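Uncharacterized protein YbaA (Shigella flexneri, PDB 2OKQ) is of unknown function but forms a dimer of chains with a ferredoxin-like topology, their sheets continuing across the interface. Local coordinates at residues Met25-Gly30 and Pro98-Arg103; Phe31-Pro36 and Met123-Lys128; Arg61-Trp66 and Phe92-Tyr97; Arg79-Ala84 and Arg129-Gly134. All coordinates share one frame; numbering follows the deposited sequence.

Interaction 1. Residues Met25-Gly30 and Pro98-Arg103; sequences MKYVDG and PSKEVR
Tyr27 and Ser99 come nearest, CA to CA 5.2 Å, at the point where the start of strand 27-36 passes the entry to helix 100-111. Lys26 and Tyr27 together lie opposite Tyr97, a classic beta bulge at the start of strand 27-36, facing the end of strand 88-97. Ser99 is the N-cap of the helix: its OG accepts from Val102 N at 3.1 Å. The Tyr27 ring carries the apolar part of the contact. Lys100 runs alongside it in the same direction and sets CB over one face, 4.0 Å from the ring centroid, as a CH-pi contact, while CE reaches Tyr27 OH at 3.6 Å. The hydroxyl itself bonds to Ser68 of the second subunit. Arg103 passes obliquely beside CD2 and CE2, its guanidinium plane turned 61° from the ring, with NE 3.5 Å from Tyr27 CE2. That NE forms a salt bridge with Asp29 OD1 at 2.7 Å, on the syn lone pair, and a weaker bond to OD2. A bend at chi2 of -98° carries the Arg103 chain across to the carboxylate. Tyr132 and Asn107 bind OD2 as well, and Asp69 of the second subunit pairs with Arg103 NH1. This is a capped helix start set against the first strand of a ferredoxin-like sheet, tied by the Asp29-Arg103 salt bridge within the chain, beside the second subunit.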
loop_
_atom_site.group_PDB
_atom_site.type_symbol
_atom_site.label_atom_id
_atom_site.label_comp_id
_atom_site.label_asym_id
_atom_site.label_seq_id
_atom_site.Cartn_x
_atom_site.Cartn_y
_atom_site.Cartn_z
ATOM N N MET A 25 -11.235 8.783 4.563
ATOM C CA MET A 25 -9.791 8.596 4.792
ATOM C C MET A 25 -9.007 9.902 4.694
ATOM O O MET A 25 -9.220 10.696 3.771
ATOM C CB MET A 25 -9.241 7.581 3.776
ATOM C CG MET A 25 -7.776 7.185 4.019
ATOM S SD MET A 25 -6.602 8.358 3.351
ATOM C CE MET A 25 -6.488 7.749 1.652
ATOM N N LYS A 26 -8.093 10.132 5.644
ATOM C CA LYS A 26 -7.138 11.261 5.543
ATOM C C LYS A 26 -5.700 10.830 5.832
ATOM O O LYS A 26 -4.772 11.578 5.545
ATOM C CB LYS A 26 -7.510 12.389 6.512
ATOM C CG LYS A 26 -8.859 13.012 6.152
ATOM C CD LYS A 26 -9.214 14.232 7.003
ATOM C CE LYS A 26 -10.332 15.032 6.293
ATOM N NZ LYS A 26 -11.454 14.115 5.843
ATOM N N TYR A 27 -5.541 9.657 6.432
ATOM C CA TYR A 27 -4.214 9.182 6.875
ATOM C C TYR A 27 -4.092 7.691 6.607
ATOM O O TYR A 27 -5.053 6.934 6.786
ATOM C CB TYR A 27 -4.011 9.449 8.365
ATOM C CG TYR A 27 -2.562 9.461 8.799
ATOM C CD1 TYR A 27 -1.832 10.642 8.722
ATOM C CD2 TYR A 27 -1.940 8.316 9.306
ATOM C CE1 TYR A 27 -0.508 10.706 9.134
ATOM C CE2 TYR A 27 -0.572 8.357 9.713
ATOM C CZ TYR A 27 0.105 9.577 9.631
ATOM O OH TYR A 27 1.412 9.711 10.009
ATOM N N VAL A 28 -2.897 7.266 6.204
ATOM C CA VAL A 28 -2.664 5.859 5.838
ATOM C C VAL A 28 -1.407 5.345 6.500
ATOM O O VAL A 28 -0.399 6.018 6.435
ATOM C CB VAL A 28 -2.496 5.731 4.307
ATOM C CG1 VAL A 28 -2.040 4.316 3.937
ATOM C CG2 VAL A 28 -3.848 6.006 3.638
ATOM N N ASP A 29 -1.463 4.158 7.106
ATOM C CA ASP A 29 -0.242 3.463 7.527
ATOM C C ASP A 29 0.073 2.486 6.421
ATOM O O ASP A 29 -0.766 1.664 6.086
ATOM C CB ASP A 29 -0.475 2.690 8.823
ATOM C CG ASP A 29 -0.113 3.500 10.056
ATOM O OD1 ASP A 29 0.262 4.681 9.899
ATOM O OD2 ASP A 29 -0.163 2.929 11.155
ATOM N N GLY A 30 1.251 2.628 5.829
ATOM C CA GLY A 30 1.668 1.726 4.733
ATOM C C GLY A 30 2.664 0.701 5.227
ATOM O O GLY A 30 3.510 1.017 6.092
ATOM N N PRO A 98 -9.218 7.971 9.584
ATOM C CA PRO A 98 -9.824 9.274 9.360
ATOM C C PRO A 98 -8.894 10.445 9.677
ATOM O O PRO A 98 -9.167 11.547 9.251
ATOM C CB PRO A 98 -11.043 9.261 10.305
ATOM C CG PRO A 98 -10.652 8.357 11.416
ATOM C CD PRO A 98 -9.748 7.305 10.792
ATOM N N SER A 99 -7.804 10.208 10.424
ATOM C CA SER A 99 -6.865 11.281 10.794
ATOM C C SER A 99 -5.637 10.650 11.402
ATOM O O SER A 99 -5.696 9.513 11.828
ATOM C CB SER A 99 -7.477 12.166 11.891
ATOM O OG SER A 99 -7.786 11.384 13.035
ATOM N N LYS A 100 -4.559 11.425 11.498
ATOM C CA LYS A 100 -3.352 10.961 12.211
ATOM C C LYS A 100 -3.668 10.676 13.669
ATOM O O LYS A 100 -3.162 9.713 14.247
ATOM C CB LYS A 100 -2.210 11.963 12.145
ATOM C CG LYS A 100 -0.921 11.384 12.780
ATOM C CD LYS A 100 0.317 12.261 12.524
ATOM C CE LYS A 100 1.575 11.539 13.068
ATOM N NZ LYS A 100 1.538 11.271 14.593
ATOM N N GLU A 101 -4.530 11.494 14.266
ATOM C CA GLU A 101 -4.839 11.323 15.689
ATOM C C GLU A 101 -5.522 9.975 15.975
ATOM O O GLU A 101 -5.208 9.311 16.978
ATOM C CB GLU A 101 -5.642 12.527 16.200
ATOM C CG GLU A 101 -4.860 13.867 16.166
ATOM C CD GLU A 101 -4.715 14.536 14.767
ATOM O OE1 GLU A 101 -5.412 14.178 13.790
ATOM O OE2 GLU A 101 -3.866 15.450 14.643
ATOM N N VAL A 102 -6.434 9.549 15.096
ATOM C CA VAL A 102 -7.039 8.225 15.232
ATOM C C VAL A 102 -6.030 7.116 14.957
ATOM O O VAL A 102 -5.995 6.119 15.685
ATOM C CB VAL A 102 -8.286 8.078 14.353
ATOM C CG1 VAL A 102 -8.814 6.631 14.350
ATOM C CG2 VAL A 102 -9.368 9.039 14.880
ATOM N N ARG A 103 -5.215 7.286 13.909
ATOM C CA ARG A 103 -4.101 6.349 13.655
ATOM C C ARG A 103 -3.214 6.186 14.911
ATOM O O ARG A 103 -2.876 5.080 15.316
ATOM C CB ARG A 103 -3.266 6.838 12.473
ATOM C CG ARG A 103 -2.002 5.999 12.180
ATOM C CD ARG A 103 -0.766 6.659 12.787
ATOM N NE ARG A 103 0.484 6.156 12.189
ATOM C CZ ARG A 103 1.684 6.651 12.467
ATOM N NH1 ARG A 103 1.804 7.643 13.353
ATOM N NH2 ARG A 103 2.776 6.160 11.857
HETATM O O HOH W 1 -11.804 11.991 8.019
#

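Interaction 2. Residues Phe31-Pro36 and Met123-Lys128; sequences FVVAVP and MPFDGK
This is a mixed apolar and water-mediated contact, in which the end of strand 27-36 meets the irregular loop that runs from helix 114-118 to strand 131-140, with Val33 and Phe125 at its centre. The touching parts of the backbones run 120° apart, and no direct hydrogen bond joins them. In the conformer described, one of two for this residue, Val33 places CG1 over one face of the Phe125 ring, 3.9 Å from the centroid, a CH-pi contact offset toward the rim. Phe125 presents that face because its CG sits between the backbone N and the carbonyl carbon (chi1 63°), which turns the ring back along the strand. Its CB rests 3.3 Å from Ala34 O and 4.1 Å from Val35 CG2. Pro124 O is buried without a polar partner, with Pro36 CD 3.2 Å away in one of two Pro36 conformers. Two waters fill in for backbone pairing: one accepts from Ala34 N and donates to Asp126 O at 3.0 Å, the other donates to Ala34 O at 2.7 Å and accepts from Asp126 N. Asp126 OD1, met from above the carboxylate plane, accepts from Lys128 N, while OD2 pairs with Arg129. Met46 of helix 40-56 packs on Pro124 and Phe125. The loop thus follows the strand through water just ahead of the direct Val32-Ile131 pairing, and ends in an Asx turn leading into the last strand.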
loop_
_atom_site.group_PDB
_atom_site.type_symbol
_atom_site.label_atom_id
_atom_site.label_comp_id
_atom_site.label_asym_id
_atom_site.label_seq_id
_atom_site.Cartn_x
_atom_site.Cartn_y
_atom_site.Cartn_z
ATOM N N PHE A 31 2.565 -0.530 4.708
ATOM C CA PHE A 31 3.458 -1.625 5.120
ATOM C C PHE A 31 3.905 -2.330 3.845
ATOM O O PHE A 31 3.098 -2.521 2.927
ATOM C CB PHE A 31 2.772 -2.690 6.000
ATOM C CG PHE A 31 2.103 -2.180 7.262
ATOM C CD1 PHE A 31 2.667 -2.423 8.508
ATOM C CD2 PHE A 31 0.867 -1.532 7.209
ATOM C CE1 PHE A 31 2.011 -2.011 9.696
ATOM C CE2 PHE A 31 0.225 -1.104 8.381
ATOM C CZ PHE A 31 0.813 -1.335 9.624
ATOM N N VAL A 32 5.183 -2.675 3.769
ATOM C CA VAL A 32 5.670 -3.615 2.746
ATOM C C VAL A 32 6.420 -4.685 3.512
ATOM O O VAL A 32 7.277 -4.376 4.341
ATOM C CB VAL A 32 6.560 -2.965 1.686
ATOM C CG1 VAL A 32 6.842 -3.962 0.509
ATOM C CG2 VAL A 32 5.912 -1.700 1.127
ATOM N N VAL A 33 6.102 -5.941 3.193
ATOM C CA VAL A 33 6.522 -7.088 3.979
ATOM C C VAL A 33 7.109 -8.149 3.034
ATOM O O VAL A 33 6.613 -8.318 1.922
ATOM C CB VAL A 33 5.286 -7.696 4.707
ATOM C CG1 VAL A 33 5.703 -8.658 5.782
ATOM C CG2 VAL A 33 4.407 -6.595 5.325
ATOM N N ALA A 34 8.167 -8.841 3.468
ATOM C CA ALA A 34 8.605 -10.066 2.778
ATOM C C ALA A 34 8.022 -11.256 3.565
ATOM O O ALA A 34 8.169 -11.334 4.791
ATOM C CB ALA A 34 10.121 -10.128 2.725
ATOM N N VAL A 35 7.298 -12.133 2.885
ATOM C CA VAL A 35 6.639 -13.250 3.542
ATOM C C VAL A 35 7.049 -14.539 2.808
ATOM O O VAL A 35 7.010 -14.578 1.584
ATOM C CB VAL A 35 5.087 -13.094 3.497
ATOM C CG1 VAL A 35 4.392 -14.274 4.130
ATOM C CG2 VAL A 35 4.637 -11.792 4.185
ATOM N N PRO A 36 7.441 -15.596 3.559
ATOM C CA PRO A 36 7.703 -16.869 2.887
ATOM C C PRO A 36 6.497 -17.325 2.067
ATOM O O PRO A 36 5.362 -17.301 2.556
ATOM C CB PRO A 36 7.972 -17.826 4.058
ATOM C CG PRO A 36 8.529 -16.944 5.122
ATOM C CD PRO A 36 7.682 -15.693 5.011
ATOM N N MET A 123 4.395 -14.283 14.236
ATOM C CA MET A 123 4.534 -13.655 12.914
ATOM C C MET A 123 5.125 -14.591 11.866
ATOM O O MET A 123 6.276 -15.022 12.000
ATOM C CB MET A 123 5.441 -12.429 12.999
ATOM C CG MET A 123 4.813 -11.196 13.606
ATOM S SD MET A 123 6.033 -9.877 13.715
ATOM C CE MET A 123 7.074 -10.436 15.071
ATOM N N PRO A 124 4.354 -14.887 10.805
ATOM C CA PRO A 124 4.871 -15.701 9.711
ATOM C C PRO A 124 5.790 -14.915 8.772
ATOM O O PRO A 124 5.828 -15.202 7.580
ATOM C CB PRO A 124 3.603 -16.144 8.964
ATOM C CG PRO A 124 2.436 -15.600 9.745
ATOM C CD PRO A 124 2.962 -14.482 10.568
ATOM N N PHE A 125 6.514 -13.931 9.305
ATOM C CA PHE A 125 7.463 -13.131 8.525
ATOM C C PHE A 125 8.515 -12.491 9.418
ATOM O O PHE A 125 8.351 -12.420 10.639
ATOM C CB PHE A 125 6.746 -12.035 7.722
ATOM C CG PHE A 125 6.042 -11.012 8.573
ATOM C CD1 PHE A 125 6.706 -9.865 9.002
ATOM C CD2 PHE A 125 4.715 -11.192 8.943
ATOM C CE1 PHE A 125 6.058 -8.925 9.776
ATOM C CE2 PHE A 125 4.064 -10.256 9.724
ATOM C CZ PHE A 125 4.735 -9.124 10.135
ATOM N N ASP A 126 9.575 -11.991 8.793
ATOM C CA ASP A 126 10.658 -11.337 9.508
ATOM C C ASP A 126 10.349 -9.860 9.772
ATOM O O ASP A 126 10.483 -9.012 8.884
ATOM C CB ASP A 126 11.968 -11.492 8.732
ATOM C CG ASP A 126 13.178 -10.991 9.503
ATOM O OD1 ASP A 126 13.024 -10.503 10.650
ATOM O OD2 ASP A 126 14.295 -11.080 8.953
ATOM N N GLY A 127 9.968 -9.569 11.016
ATOM C CA GLY A 127 9.638 -8.213 11.451
ATOM C C GLY A 127 10.715 -7.173 11.205
ATOM O O GLY A 127 10.409 -5.996 11.045
ATOM N N LYS A 128 11.978 -7.604 11.167
ATOM C CA LYS A 128 13.106 -6.698 10.950
ATOM C C LYS A 128 13.106 -6.099 9.565
ATOM O O LYS A 128 13.526 -4.955 9.367
ATOM C CB LYS A 128 14.431 -7.430 11.174
ATOM C CG LYS A 128 14.862 -7.504 12.611
ATOM C CD LYS A 128 16.129 -8.351 12.705
ATOM C CE LYS A 128 16.791 -8.245 14.068
ATOM N NZ LYS A 128 18.081 -9.005 14.075
HETATM O O HOH W 2 9.463 -9.046 6.111
HETATM O O HOH W 3 9.765 -12.960 6.162
#

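Interaction 3. Residues Arg61-Trp66 and Phe92-Tyr97; sequences RIVECW and FSWIEY
Val63 and Trp94 make the tight core of this pairing, a hydrogen-bonded antiparallel pair whose side chains lie side by side. Val63 N gives a nearly straight bond of 2.9 Å to Trp94 O, and Trp94 N returns one to Val63 O. The indole is laid flat over its partner because Trp94 CG stands between its backbone N and carbonyl carbon (chi1 73°): Val63 CB sits 3.7 Å from the centroid of the six-membered ring, and Cys65 SG approaches the same ring obliquely. At the indole edge, NE1 donates to the anti lone pair of Glu96 OE2 at 3.0 Å. Arg61 NH1 makes a salt bridge with that oxygen at 3.1 Å, on the syn side but 23° out of the carboxylate plane. Segments 61-66 and 92-97 run antiparallel (178°), on the second and third strands of a ferredoxin-like sheet of order 2-3-1-4. On the face of Val63 and Trp94, Trp94 stacks on Trp94 of the second subunit, Arg61 and Glu96 each also pair with Glu96 and Arg61 of that subunit, and Arg61 with its Asp140. The face toward helix 40-56 is looser. Ile62 and Ile95 are nearest at their CG1 atoms, 3.9 Å apart, and Glu64 is partly exposed; its very short approach to Ser93 OG is doubtful, since Ser93 has two conformers, while Tyr43 bonds Glu64 OE1. Cys65 N bonds weakly to Phe92 O, but Phe92 N returns a sound bond to Cys65 O.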
loop_
_atom_site.group_PDB
_atom_site.type_symbol
_atom_site.label_atom_id
_atom_site.label_comp_id
_atom_site.label_asym_id
_atom_site.label_seq_id
_atom_site.Cartn_x
_atom_site.Cartn_y
_atom_site.Cartn_z
ATOM N N ARG A 61 -10.313 0.783 7.019
ATOM C CA ARG A 61 -10.154 -0.289 6.040
ATOM C C ARG A 61 -8.774 -0.862 6.202
ATOM O O ARG A 61 -7.832 -0.121 6.528
ATOM C CB ARG A 61 -10.329 0.289 4.629
ATOM C CG ARG A 61 -10.317 -0.758 3.514
ATOM C CD ARG A 61 -10.363 -0.049 2.171
ATOM N NE ARG A 61 -10.366 -0.989 1.049
ATOM C CZ ARG A 61 -9.957 -0.647 -0.164
ATOM N NH1 ARG A 61 -9.499 0.600 -0.383
ATOM N NH2 ARG A 61 -9.966 -1.541 -1.147
ATOM N N ILE A 62 -8.640 -2.173 6.002
ATOM C CA ILE A 62 -7.340 -2.837 6.087
ATOM C C ILE A 62 -7.237 -3.660 4.815
ATOM O O ILE A 62 -8.151 -4.434 4.511
ATOM C CB ILE A 62 -7.224 -3.798 7.314
ATOM C CG1 ILE A 62 -7.236 -3.039 8.635
ATOM C CG2 ILE A 62 -5.904 -4.591 7.266
ATOM C CD1 ILE A 62 -8.656 -2.555 9.117
ATOM N N VAL A 63 -6.154 -3.465 4.065
ATOM C CA VAL A 63 -5.995 -4.154 2.780
ATOM C C VAL A 63 -4.621 -4.812 2.740
ATOM O O VAL A 63 -3.639 -4.196 3.087
ATOM C CB VAL A 63 -6.131 -3.167 1.560
ATOM C CG1 VAL A 63 -6.121 -3.939 0.267
ATOM C CG2 VAL A 63 -7.416 -2.300 1.617
ATOM N N GLU A 64 -4.540 -6.082 2.346
ATOM C CA GLU A 64 -3.258 -6.761 2.238
ATOM C C GLU A 64 -3.218 -7.370 0.845
ATOM O O GLU A 64 -4.172 -8.047 0.455
ATOM C CB GLU A 64 -3.178 -7.904 3.246
ATOM C CG GLU A 64 -3.411 -7.433 4.652
ATOM C CD GLU A 64 -2.159 -7.283 5.444
ATOM O OE1 GLU A 64 -1.047 -7.468 4.912
ATOM O OE2 GLU A 64 -2.299 -6.960 6.637
ATOM N N CYS A 65 -2.121 -7.158 0.125
ATOM C CA CYS A 65 -2.073 -7.519 -1.306
ATOM C C CYS A 65 -0.814 -8.341 -1.532
ATOM O O CYS A 65 0.277 -7.946 -1.105
ATOM C CB CYS A 65 -2.035 -6.265 -2.181
ATOM S SG CYS A 65 -3.382 -5.090 -1.834
ATOM N N TRP A 66 -0.960 -9.454 -2.242
ATOM C CA TRP A 66 0.156 -10.405 -2.439
ATOM C C TRP A 66 0.735 -10.219 -3.830
ATOM O O TRP A 66 -0.013 -10.012 -4.796
ATOM C CB TRP A 66 -0.411 -11.827 -2.317
ATOM C CG TRP A 66 0.602 -12.922 -2.246
ATOM C CD1 TRP A 66 1.088 -13.663 -3.304
ATOM C CD2 TRP A 66 1.250 -13.422 -1.072
ATOM N NE1 TRP A 66 1.995 -14.592 -2.848
ATOM C CE2 TRP A 66 2.120 -14.465 -1.487
ATOM C CE3 TRP A 66 1.168 -13.108 0.297
ATOM C CZ2 TRP A 66 2.909 -15.190 -0.583
ATOM C CZ3 TRP A 66 1.977 -13.825 1.207
ATOM C CH2 TRP A 66 2.832 -14.857 0.753
ATOM N N PHE A 92 2.115 -5.940 -0.153
ATOM C CA PHE A 92 1.886 -4.497 -0.150
ATOM C C PHE A 92 0.583 -4.345 0.602
ATOM O O PHE A 92 -0.422 -4.939 0.216
ATOM C CB PHE A 92 1.730 -3.975 -1.594
ATOM C CG PHE A 92 1.506 -2.491 -1.708
ATOM C CD1 PHE A 92 2.586 -1.608 -1.767
ATOM C CD2 PHE A 92 0.213 -1.971 -1.823
ATOM C CE1 PHE A 92 2.375 -0.223 -1.890
ATOM C CE2 PHE A 92 -0.012 -0.584 -1.952
ATOM C CZ PHE A 92 1.069 0.294 -2.005
ATOM N N SER A 93 0.601 -3.600 1.708
ATOM C CA SER A 93 -0.559 -3.497 2.585
ATOM C C SER A 93 -0.694 -2.093 3.165
ATOM O O SER A 93 0.294 -1.349 3.252
ATOM C CB SER A 93 -0.422 -4.483 3.753
ATOM O OG SER A 93 -0.345 -5.825 3.305
ATOM N N TRP A 94 -1.910 -1.763 3.596
ATOM C CA TRP A 94 -2.127 -0.488 4.238
ATOM C C TRP A 94 -3.377 -0.527 5.101
ATOM O O TRP A 94 -4.233 -1.433 4.980
ATOM C CB TRP A 94 -2.219 0.650 3.223
ATOM C CG TRP A 94 -3.491 0.675 2.423
ATOM C CD1 TRP A 94 -4.639 1.337 2.740
ATOM C CD2 TRP A 94 -3.727 0.034 1.163
ATOM N NE1 TRP A 94 -5.588 1.122 1.776
ATOM C CE2 TRP A 94 -5.043 0.344 0.781
ATOM C CE3 TRP A 94 -2.941 -0.768 0.313
ATOM C CZ2 TRP A 94 -5.622 -0.134 -0.419
ATOM C CZ3 TRP A 94 -3.525 -1.248 -0.895
ATOM C CH2 TRP A 94 -4.842 -0.918 -1.241
ATOM N N ILE A 95 -3.446 0.459 5.987
ATOM C CA ILE A 95 -4.622 0.649 6.840
ATOM C C ILE A 95 -5.028 2.117 6.735
ATOM O O ILE A 95 -4.187 3.010 6.881
ATOM C CB ILE A 95 -4.293 0.266 8.293
ATOM C CG1 ILE A 95 -3.770 -1.177 8.388
ATOM C CG2 ILE A 95 -5.536 0.512 9.192
ATOM C CD1 ILE A 95 -3.313 -1.579 9.753
ATOM N N GLU A 96 -6.305 2.360 6.446
ATOM C CA GLU A 96 -6.829 3.693 6.243
ATOM C C GLU A 96 -7.429 4.204 7.539
ATOM O O GLU A 96 -8.093 3.439 8.237
ATOM C CB GLU A 96 -7.913 3.652 5.176
ATOM C CG GLU A 96 -7.349 3.152 3.803
ATOM C CD GLU A 96 -8.315 3.308 2.650
ATOM O OE1 GLU A 96 -9.197 4.199 2.688
ATOM O OE2 GLU A 96 -8.188 2.535 1.657
ATOM N N TYR A 97 -7.200 5.484 7.822
ATOM C CA TYR A 97 -7.671 6.136 9.062
ATOM C C TYR A 97 -8.285 7.491 8.732
ATOM O O TYR A 97 -7.904 8.128 7.733
ATOM C CB TYR A 97 -6.480 6.353 10.022
ATOM C CG TYR A 97 -5.958 5.073 10.650
ATOM C CD1 TYR A 97 -6.659 4.444 11.674
ATOM C CD2 TYR A 97 -4.758 4.498 10.209
ATOM C CE1 TYR A 97 -6.185 3.264 12.267
ATOM C CE2 TYR A 97 -4.256 3.332 10.798
ATOM C CZ TYR A 97 -5.002 2.716 11.825
ATOM O OH TYR A 97 -4.560 1.563 12.399
#

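Interaction 4. Residues Arg79-Ala84 and Arg129-Gly134; sequences RMAVKA and RMIYGG
Arg129 meets the turn at Val82 and Lys83, where the short, weakly bonded helix 78-81 ends, and Ile131 packs beside it. The arginine leaves its backbone with CG beside N and runs straight to CD, then folds at chi3 (-65°); that bend carries NH1 to Val82 O, 3.3 Å away, nearly along the C=O axis and somewhat tilted from the guanidinium plane. On the way its CB passes the same carbonyl oxygen at 3.5 Å, and its CD lies 4.0 Å from Lys83 CB. NH2 is held by Glu88, which would help to fix the rotation of the guanidinium. Val82 turns CG1 beside its own backbone N, where it meets Arg129 O at 3.6 Å and Ile131 CG1 at 4.3 Å. Ile131 adopts the less common placing of CG1 between N and the carbonyl carbon (chi1 63°), which brings CD1 to 4.3 Å from Ala81 CB, while CG2 lies 3.7 Å from Ala81 O. The turn is a Schellman motif: Lys83, with positive phi, is the C-prime residue, and Ala84 N bonds back to Arg79 O as Lys83 N does to Met80 O. Lys83 extends away to Val75 O of the second subunit. The helix end is thus seated on the start of strand 131-140, with Val82 and Ile131 both packed on Val32 of the adjoining strand 27-36 and Ala81 meeting Ala81 of the second subunit.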
loop_
_atom_site.group_PDB
_atom_site.type_symbol
_atom_site.label_atom_id
_atom_site.label_comp_id
_atom_site.label_asym_id
_atom_site.label_seq_id
_atom_site.Cartn_x
_atom_site.Cartn_y
_atom_site.Cartn_z
ATOM N N ARG A 79 11.294 -6.047 -4.114
ATOM C CA ARG A 79 12.054 -7.093 -3.440
ATOM C C ARG A 79 13.283 -6.540 -2.708
ATOM O O ARG A 79 13.542 -6.936 -1.559
ATOM C CB ARG A 79 12.436 -8.213 -4.423
ATOM C CG ARG A 79 11.223 -9.016 -4.876
ATOM C CD ARG A 79 11.650 -10.220 -5.772
ATOM N NE ARG A 79 12.313 -11.251 -4.970
ATOM C CZ ARG A 79 11.681 -12.118 -4.181
ATOM N NH1 ARG A 79 10.360 -12.090 -4.062
ATOM N NH2 ARG A 79 12.371 -13.008 -3.476
ATOM N N MET A 80 14.000 -5.618 -3.338
ATOM C CA MET A 80 15.174 -4.993 -2.713
ATOM C C MET A 80 14.768 -4.200 -1.479
ATOM O O MET A 80 15.510 -4.166 -0.475
ATOM C CB MET A 80 15.941 -4.109 -3.696
ATOM C CG MET A 80 16.567 -4.870 -4.870
ATOM S SD MET A 80 17.273 -3.804 -6.140
ATOM C CE MET A 80 18.838 -3.371 -5.384
ATOM N N ALA A 81 13.580 -3.590 -1.554
ATOM C CA ALA A 81 13.050 -2.758 -0.467
ATOM C C ALA A 81 12.874 -3.512 0.852
ATOM O O ALA A 81 12.995 -2.911 1.939
ATOM C CB ALA A 81 11.710 -2.140 -0.903
ATOM N N VAL A 82 12.532 -4.795 0.788
ATOM C CA VAL A 82 12.383 -5.613 2.002
ATOM C C VAL A 82 13.434 -6.750 2.077
ATOM O O VAL A 82 13.256 -7.749 2.808
ATOM C CB VAL A 82 10.965 -6.182 2.157
ATOM C CG1 VAL A 82 9.937 -5.016 2.364
ATOM C CG2 VAL A 82 10.577 -7.032 0.945
ATOM N N LYS A 83 14.490 -6.579 1.298
ATOM C CA LYS A 83 15.596 -7.559 1.194
ATOM C C LYS A 83 15.038 -8.978 1.161
ATOM O O LYS A 83 15.400 -9.846 1.968
ATOM C CB LYS A 83 16.617 -7.355 2.318
ATOM C CG LYS A 83 17.230 -5.973 2.296
ATOM C CD LYS A 83 18.222 -5.729 3.415
ATOM C CE LYS A 83 18.974 -4.418 3.168
ATOM N NZ LYS A 83 19.787 -3.960 4.343
ATOM N N ALA A 84 14.118 -9.184 0.218
ATOM C CA ALA A 84 13.370 -10.412 0.093
ATOM C C ALA A 84 14.308 -11.555 -0.244
ATOM O O ALA A 84 15.195 -11.395 -1.084
ATOM C CB ALA A 84 12.316 -10.275 -0.992
ATOM N N ARG A 129 12.626 -6.875 8.599
ATOM C CA ARG A 129 12.694 -6.467 7.210
ATOM C C ARG A 129 11.415 -5.778 6.710
ATOM O O ARG A 129 11.420 -5.193 5.639
ATOM C CB ARG A 129 13.106 -7.648 6.328
ATOM C CG ARG A 129 14.608 -7.892 6.441
ATOM C CD ARG A 129 15.077 -9.063 5.598
ATOM N NE ARG A 129 14.514 -10.329 6.048
ATOM C CZ ARG A 129 13.750 -11.118 5.303
ATOM N NH1 ARG A 129 13.412 -10.752 4.068
ATOM N NH2 ARG A 129 13.303 -12.259 5.802
ATOM N N MET A 130 10.351 -5.828 7.509
ATOM C CA MET A 130 9.129 -5.056 7.238
ATOM C C MET A 130 9.483 -3.566 7.129
ATOM O O MET A 130 10.290 -3.058 7.919
ATOM C CB MET A 130 8.106 -5.292 8.357
ATOM C CG MET A 130 6.770 -4.534 8.223
ATOM S SD MET A 130 5.615 -4.862 9.582
ATOM C CE MET A 130 6.490 -4.066 10.938
ATOM N N ILE A 131 8.908 -2.856 6.163
ATOM C CA ILE A 131 9.038 -1.398 6.163
ATOM C C ILE A 131 7.653 -0.814 6.457
ATOM O O ILE A 131 6.645 -1.425 6.119
ATOM C CB ILE A 131 9.655 -0.829 4.879
ATOM C CG1 ILE A 131 8.781 -1.121 3.640
ATOM C CG2 ILE A 131 11.080 -1.389 4.695
ATOM C CD1 ILE A 131 9.380 -0.546 2.316
ATOM N N TYR A 132 7.628 0.344 7.116
ATOM C CA TYR A 132 6.372 0.863 7.681
ATOM C C TYR A 132 6.462 2.364 7.791
ATOM O O TYR A 132 7.527 2.894 8.080
ATOM C CB TYR A 132 6.165 0.301 9.093
ATOM C CG TYR A 132 5.127 1.067 9.891
ATOM C CD1 TYR A 132 3.765 0.883 9.643
ATOM C CD2 TYR A 132 5.511 1.986 10.882
ATOM C CE1 TYR A 132 2.791 1.586 10.378
ATOM C CE2 TYR A 132 4.550 2.699 11.615
ATOM C CZ TYR A 132 3.200 2.488 11.360
ATOM O OH TYR A 132 2.243 3.175 12.070
ATOM N N GLY A 133 5.340 3.052 7.599
ATOM C CA GLY A 133 5.303 4.486 7.874
ATOM C C GLY A 133 3.892 5.009 7.833
ATOM O O GLY A 133 2.988 4.341 7.308
ATOM N N GLY A 134 3.700 6.174 8.439
ATOM C CA GLY A 134 2.433 6.896 8.360
ATOM C C GLY A 134 2.530 7.965 7.292
ATOM O O GLY A 134 3.558 8.707 7.194
#

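How the interactions relate
Interactions 1 and 2 both use strand 27-36, one at its start and one at its end, on opposite sides of the chain's centre and about 22 Å apart between centres. Interaction 3 is the central and most buried contact, strand pairing by backbone bonds with an indole and a salt bridge on one face, whereas interactions 1 and 2 are only partly buried and join the sheet to a helix start and a loop. Interaction 4 is buried but built on a helix end. Salt bridges cross interactions 1 and 3; in 4 an arginine binds a helix-end carbonyl, and water marks interaction 2. Neighbouring contacts connect directly: Tyr132 reaches Asp29, and Tyr97 bonds to Lys26 and Tyr27. All four touch the second subunit.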